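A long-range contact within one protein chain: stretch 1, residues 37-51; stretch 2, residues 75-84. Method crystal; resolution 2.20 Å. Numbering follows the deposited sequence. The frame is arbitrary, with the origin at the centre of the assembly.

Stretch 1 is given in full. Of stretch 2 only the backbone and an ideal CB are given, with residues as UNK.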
# COMPACT_ATOMS: atom_id res chain seq x y z
N ALA A 37 2.03 -5.44 0.59
CA ALA A 37 0.58 -5.39 0.44
C ALA A 37 0.00 -6.80 0.36
O ALA A 37 -0.93 -7.14 1.11
CB ALA A 37 0.22 -4.60 -0.83
N LEU A 38 0.60 -7.63 -0.51
CA LEU A 38 0.18 -9.02 -0.71
C LEU A 38 0.23 -9.82 0.59
O LEU A 38 -0.71 -10.55 0.92
CB LEU A 38 1.08 -9.73 -1.75
CG LEU A 38 0.83 -9.80 -3.26
CD1 LEU A 38 1.90 -10.68 -3.95
CD2 LEU A 38 -0.53 -10.41 -3.54
N GLN A 39 1.32 -9.67 1.34
CA GLN A 39 1.50 -10.38 2.58
C GLN A 39 0.55 -9.95 3.67
O GLN A 39 0.06 -10.78 4.44
CB GLN A 39 2.95 -10.24 3.05
CG GLN A 39 3.26 -10.95 4.36
CD GLN A 39 4.73 -11.34 4.46
OE1 GLN A 39 5.38 -11.13 5.49
NE2 GLN A 39 5.25 -11.94 3.40
N THR A 40 0.33 -8.64 3.79
CA THR A 40 -0.59 -8.15 4.80
C THR A 40 -1.99 -8.70 4.47
O THR A 40 -2.65 -9.28 5.33
CB THR A 40 -0.60 -6.61 4.84
OG1 THR A 40 0.74 -6.15 5.07
CG2 THR A 40 -1.50 -6.08 5.97
N GLY A 41 -2.40 -8.57 3.21
CA GLY A 41 -3.69 -9.09 2.78
C GLY A 41 -3.80 -10.59 3.01
O GLY A 41 -4.74 -11.08 3.64
N LEU A 42 -2.79 -11.32 2.57
CA LEU A 42 -2.77 -12.76 2.73
C LEU A 42 -2.97 -13.23 4.18
O LEU A 42 -3.81 -14.08 4.46
CB LEU A 42 -1.46 -13.30 2.13
CG LEU A 42 -1.08 -14.79 1.99
CD1 LEU A 42 -0.16 -15.19 3.10
CD2 LEU A 42 -2.33 -15.69 1.90
N LEU A 43 -2.24 -12.63 5.11
CA LEU A 43 -2.33 -13.02 6.52
C LEU A 43 -3.55 -12.48 7.28
O LEU A 43 -3.83 -12.95 8.39
CB LEU A 43 -1.03 -12.64 7.24
CG LEU A 43 0.25 -13.15 6.55
CD1 LEU A 43 1.46 -12.66 7.30
CD2 LEU A 43 0.26 -14.69 6.52
N SER A 44 -4.26 -11.49 6.73
CA SER A 44 -5.45 -10.95 7.39
C SER A 44 -6.55 -12.03 7.47
O SER A 44 -7.29 -12.10 8.45
CB SER A 44 -5.98 -9.69 6.68
OG SER A 44 -6.55 -9.96 5.42
N GLY A 45 -6.64 -12.87 6.44
CA GLY A 45 -7.62 -13.94 6.44
C GLY A 45 -9.01 -13.59 5.93
O GLY A 45 -9.89 -14.46 5.87
N LYS A 46 -9.20 -12.35 5.50
CA LYS A 46 -10.48 -11.92 4.99
C LYS A 46 -10.29 -11.31 3.63
O LYS A 46 -9.18 -11.32 3.09
CB LYS A 46 -11.12 -10.91 5.95
CG LYS A 46 -11.08 -11.39 7.39
CD LYS A 46 -11.53 -10.32 8.36
CE LYS A 46 -11.08 -10.68 9.76
NZ LYS A 46 -9.60 -10.89 9.84
N LYS A 47 -11.36 -10.79 3.05
CA LYS A 47 -11.25 -10.21 1.72
C LYS A 47 -10.37 -8.97 1.67
O LYS A 47 -10.22 -8.23 2.65
CB LYS A 47 -12.64 -9.92 1.15
CG LYS A 47 -13.49 -11.18 0.90
CD LYS A 47 -14.95 -10.79 0.66
CE LYS A 47 -15.77 -11.94 0.09
NZ LYS A 47 -16.75 -11.44 -0.93
N VAL A 48 -9.79 -8.75 0.50
CA VAL A 48 -8.93 -7.63 0.27
C VAL A 48 -9.37 -7.04 -1.04
O VAL A 48 -9.41 -7.76 -2.04
CB VAL A 48 -7.47 -8.08 0.07
CG1 VAL A 48 -6.58 -6.90 -0.31
CG2 VAL A 48 -6.96 -8.75 1.29
N ALA A 49 -9.75 -5.76 -1.02
CA ALA A 49 -10.15 -5.06 -2.24
C ALA A 49 -8.82 -4.56 -2.77
O ALA A 49 -8.13 -3.82 -2.08
CB ALA A 49 -11.08 -3.88 -1.93
N TYR A 50 -8.45 -4.96 -3.98
CA TYR A 50 -7.18 -4.57 -4.52
C TYR A 50 -7.37 -3.86 -5.84
O TYR A 50 -7.75 -4.46 -6.84
CB TYR A 50 -6.30 -5.83 -4.64
CG TYR A 50 -4.81 -5.57 -4.72
CD1 TYR A 50 -4.25 -4.88 -5.81
CD2 TYR A 50 -3.94 -6.03 -3.71
CE1 TYR A 50 -2.87 -4.64 -5.91
CE2 TYR A 50 -2.56 -5.80 -3.79
CZ TYR A 50 -2.03 -5.10 -4.89
OH TYR A 50 -0.67 -4.83 -4.97
N VAL A 51 -7.17 -2.55 -5.84
CA VAL A 51 -7.31 -1.74 -7.04
C VAL A 51 -5.93 -1.70 -7.67
O VAL A 51 -5.03 -1.00 -7.18
CB VAL A 51 -7.82 -0.32 -6.70
CG1 VAL A 51 -7.97 0.49 -7.97
CG2 VAL A 51 -9.16 -0.41 -5.95
N UNK A 75 -7.81 -20.61 -1.68
CA UNK A 75 -8.63 -19.76 -0.83
C UNK A 75 -7.98 -18.37 -0.71
O UNK A 75 -8.63 -17.35 -0.89
CB UNK A 75 -8.81 -20.40 0.55
N UNK A 76 -6.66 -18.37 -0.51
CA UNK A 76 -5.89 -17.14 -0.38
C UNK A 76 -6.12 -16.28 -1.60
O UNK A 76 -6.59 -15.14 -1.49
CB UNK A 76 -4.40 -17.43 -0.20
N UNK A 77 -5.87 -16.86 -2.77
CA UNK A 77 -6.05 -16.13 -4.02
C UNK A 77 -7.49 -15.68 -4.19
O UNK A 77 -7.74 -14.61 -4.75
CB UNK A 77 -5.63 -16.99 -5.21
N UNK A 78 -8.43 -16.48 -3.71
CA UNK A 78 -9.84 -16.13 -3.84
C UNK A 78 -10.21 -14.91 -2.99
O UNK A 78 -11.16 -14.20 -3.32
CB UNK A 78 -10.71 -17.32 -3.44
N UNK A 79 -9.48 -14.68 -1.90
CA UNK A 79 -9.81 -13.55 -1.04
C UNK A 79 -9.45 -12.21 -1.66
O UNK A 79 -9.92 -11.18 -1.21
CB UNK A 79 -9.10 -13.70 0.31
N UNK A 80 -8.69 -12.23 -2.74
CA UNK A 80 -8.27 -11.00 -3.38
C UNK A 80 -9.25 -10.57 -4.44
O UNK A 80 -9.30 -11.14 -5.53
CB UNK A 80 -6.88 -11.16 -3.99
N UNK A 81 -10.04 -9.56 -4.09
CA UNK A 81 -11.04 -9.00 -4.99
C UNK A 81 -10.33 -7.93 -5.83
O UNK A 81 -10.09 -6.82 -5.36
CB UNK A 81 -12.23 -8.42 -4.22
N UNK A 82 -10.04 -8.25 -7.09
CA UNK A 82 -9.30 -7.35 -7.95
C UNK A 82 -10.08 -6.41 -8.79
O UNK A 82 -11.17 -6.72 -9.24
CB UNK A 82 -8.41 -8.17 -8.88
N UNK A 83 -9.46 -5.27 -9.07
CA UNK A 83 -10.05 -4.22 -9.90
C UNK A 83 -8.91 -3.74 -10.78
O UNK A 83 -7.85 -3.39 -10.28
CB UNK A 83 -10.66 -3.09 -9.08
N UNK A 84 -9.14 -3.69 -12.08
CA UNK A 84 -8.08 -3.31 -12.99
C UNK A 84 -8.41 -2.06 -13.81
O UNK A 84 -8.42 -2.12 -15.04
CB UNK A 84 -7.77 -4.48 -13.93

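Positions 75, 77 and 78 have no atom of stretch 1 within 5.5 Å of the ideal CB, so this contact sets no preference beyond tolerance of a helix. They are Glu75, Leu77 and Ser78.

At position 76 the helical backbone (phi/psi -56/-55) brings the ideal CB to 3.4 Å from Leu42 CD2. That tight spacing favours a small apolar side chain. The residue is Ala76, whose CB packs 3.5 Å from Leu42 CD2.

At position 79 CA-to-CB points sideways, with the ideal CB 3.7 Å from Lys46 O. Around the last helical turn and the loop after it lie the carbonyl oxygens of Gly41, Leu42 and Lys46, so a long donor, lysine or arginine, would suit, as might glutamine. It is Arg79, and its bent chain (chi1 m, chi2 t, chi3 m) carries the guanidinium to them. Arg79 NH2 donates to Leu42 O (3.1 Å), while Arg79 NH1 makes weak hydrogen bonds to Lys46 O (3.3 Å) and Gly41 O (3.4 Å). Gly45 N lies over one face of the group. The backbone opens the parallel pairing of strands: Val48 N donates to Arg79 O at 3.0 Å.

Position 80 pairs with Val48, and its CB lies on the sheet face that carries Val48 and Tyr50. With the ideal CB still 4.7 Å from Val48 O and 5.4 Å from Tyr50 CB, there is room for a large apolar group reaching toward the helix; leucine, methionine or an aromatic would serve. The deposited Phe80 (chi1 m) places Val48 CB over one ring face, and Phe80 CE2 is 3.9 Å from Tyr50 CD2 and 4.0 Å from Leu38 CD2. A CB on Gly41 would fall 2.9 Å from Phe80 CZ, a clash.

At position 81 the CB turns to the face of Ala49 and Val51, with the ideal CB 4.4 Å from Ala49 CA. The strand conformation suits a beta-branched or other apolar residue. It is Ile81, with CG1 4.3 Å from Lys47 CB. Ile81 N donates to Val48 O and Ile81 O accepts from Tyr50 N, both at 2.8 Å.

Position 82 returns to the Tyr50 side, the ideal CB 4.3 Å from Tyr50 O; several medium-sized side chains could fit. Leu82 sets CD2 3.8 Å from Tyr50 CB.

Position 83 has its ideal CB 3.9 Å from Tyr50 O and 4.1 Å from Val51 CA, on the face shared with Ala49, whose small side chain leaves space further along for a broad apolar group. Phe83 fills it, CE1 4.2 Å from Ala49 CB and CD1 4.3 Å from Val51 CG2, while Phe83 N donates to Tyr50 O (2.9 Å).

Position 84 points away and is unconstrained here; it is Thr84.

Stretch 2 (75-84) EALSRFILFT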
# COMPACT_ATOMS: atom_id res chain seq x y z
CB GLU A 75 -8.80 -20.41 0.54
CG GLU A 75 -9.36 -21.81 0.41
CD GLU A 75 -9.58 -22.47 1.74
OE1 GLU A 75 -8.70 -22.35 2.63
OE2 GLU A 75 -10.64 -23.13 1.89
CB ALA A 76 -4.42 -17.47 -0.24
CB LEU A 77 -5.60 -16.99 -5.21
CG LEU A 77 -5.61 -16.32 -6.60
CD1 LEU A 77 -4.97 -14.93 -6.55
CD2 LEU A 77 -4.86 -17.21 -7.61
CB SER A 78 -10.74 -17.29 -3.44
OG SER A 78 -10.56 -18.37 -4.34
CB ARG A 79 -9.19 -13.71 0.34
CG ARG A 79 -10.01 -14.63 1.22
CD ARG A 79 -9.44 -14.77 2.61
NE ARG A 79 -8.18 -15.51 2.67
CZ ARG A 79 -6.97 -14.96 2.75
NH1 ARG A 79 -6.81 -13.63 2.78
NH2 ARG A 79 -5.90 -15.75 2.86
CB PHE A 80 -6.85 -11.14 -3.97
CG PHE A 80 -5.74 -10.92 -2.95
CD1 PHE A 80 -5.43 -11.90 -2.00
CD2 PHE A 80 -5.03 -9.73 -2.92
CE1 PHE A 80 -4.43 -11.68 -1.04
CE2 PHE A 80 -4.04 -9.52 -1.96
CZ PHE A 80 -3.75 -10.49 -1.03
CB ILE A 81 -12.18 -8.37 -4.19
CG1 ILE A 81 -12.69 -9.35 -3.13
CG2 ILE A 81 -13.28 -7.92 -5.13
CD1 ILE A 81 -12.93 -10.75 -3.63
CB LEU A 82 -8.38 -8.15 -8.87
CG LEU A 82 -7.37 -9.11 -8.21
CD1 LEU A 82 -6.81 -10.08 -9.25
CD2 LEU A 82 -6.26 -8.32 -7.55
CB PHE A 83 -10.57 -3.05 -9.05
CG PHE A 83 -11.63 -3.44 -8.07
CD1 PHE A 83 -11.29 -3.98 -6.84
CD2 PHE A 83 -12.98 -3.30 -8.39
CE1 PHE A 83 -12.26 -4.37 -5.93
CE2 PHE A 83 -13.96 -3.69 -7.48
CZ PHE A 83 -13.61 -4.22 -6.25
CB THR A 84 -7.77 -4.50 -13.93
OG1 THR A 84 -9.01 -5.07 -14.38
CG2 THR A 84 -6.98 -5.58 -13.21
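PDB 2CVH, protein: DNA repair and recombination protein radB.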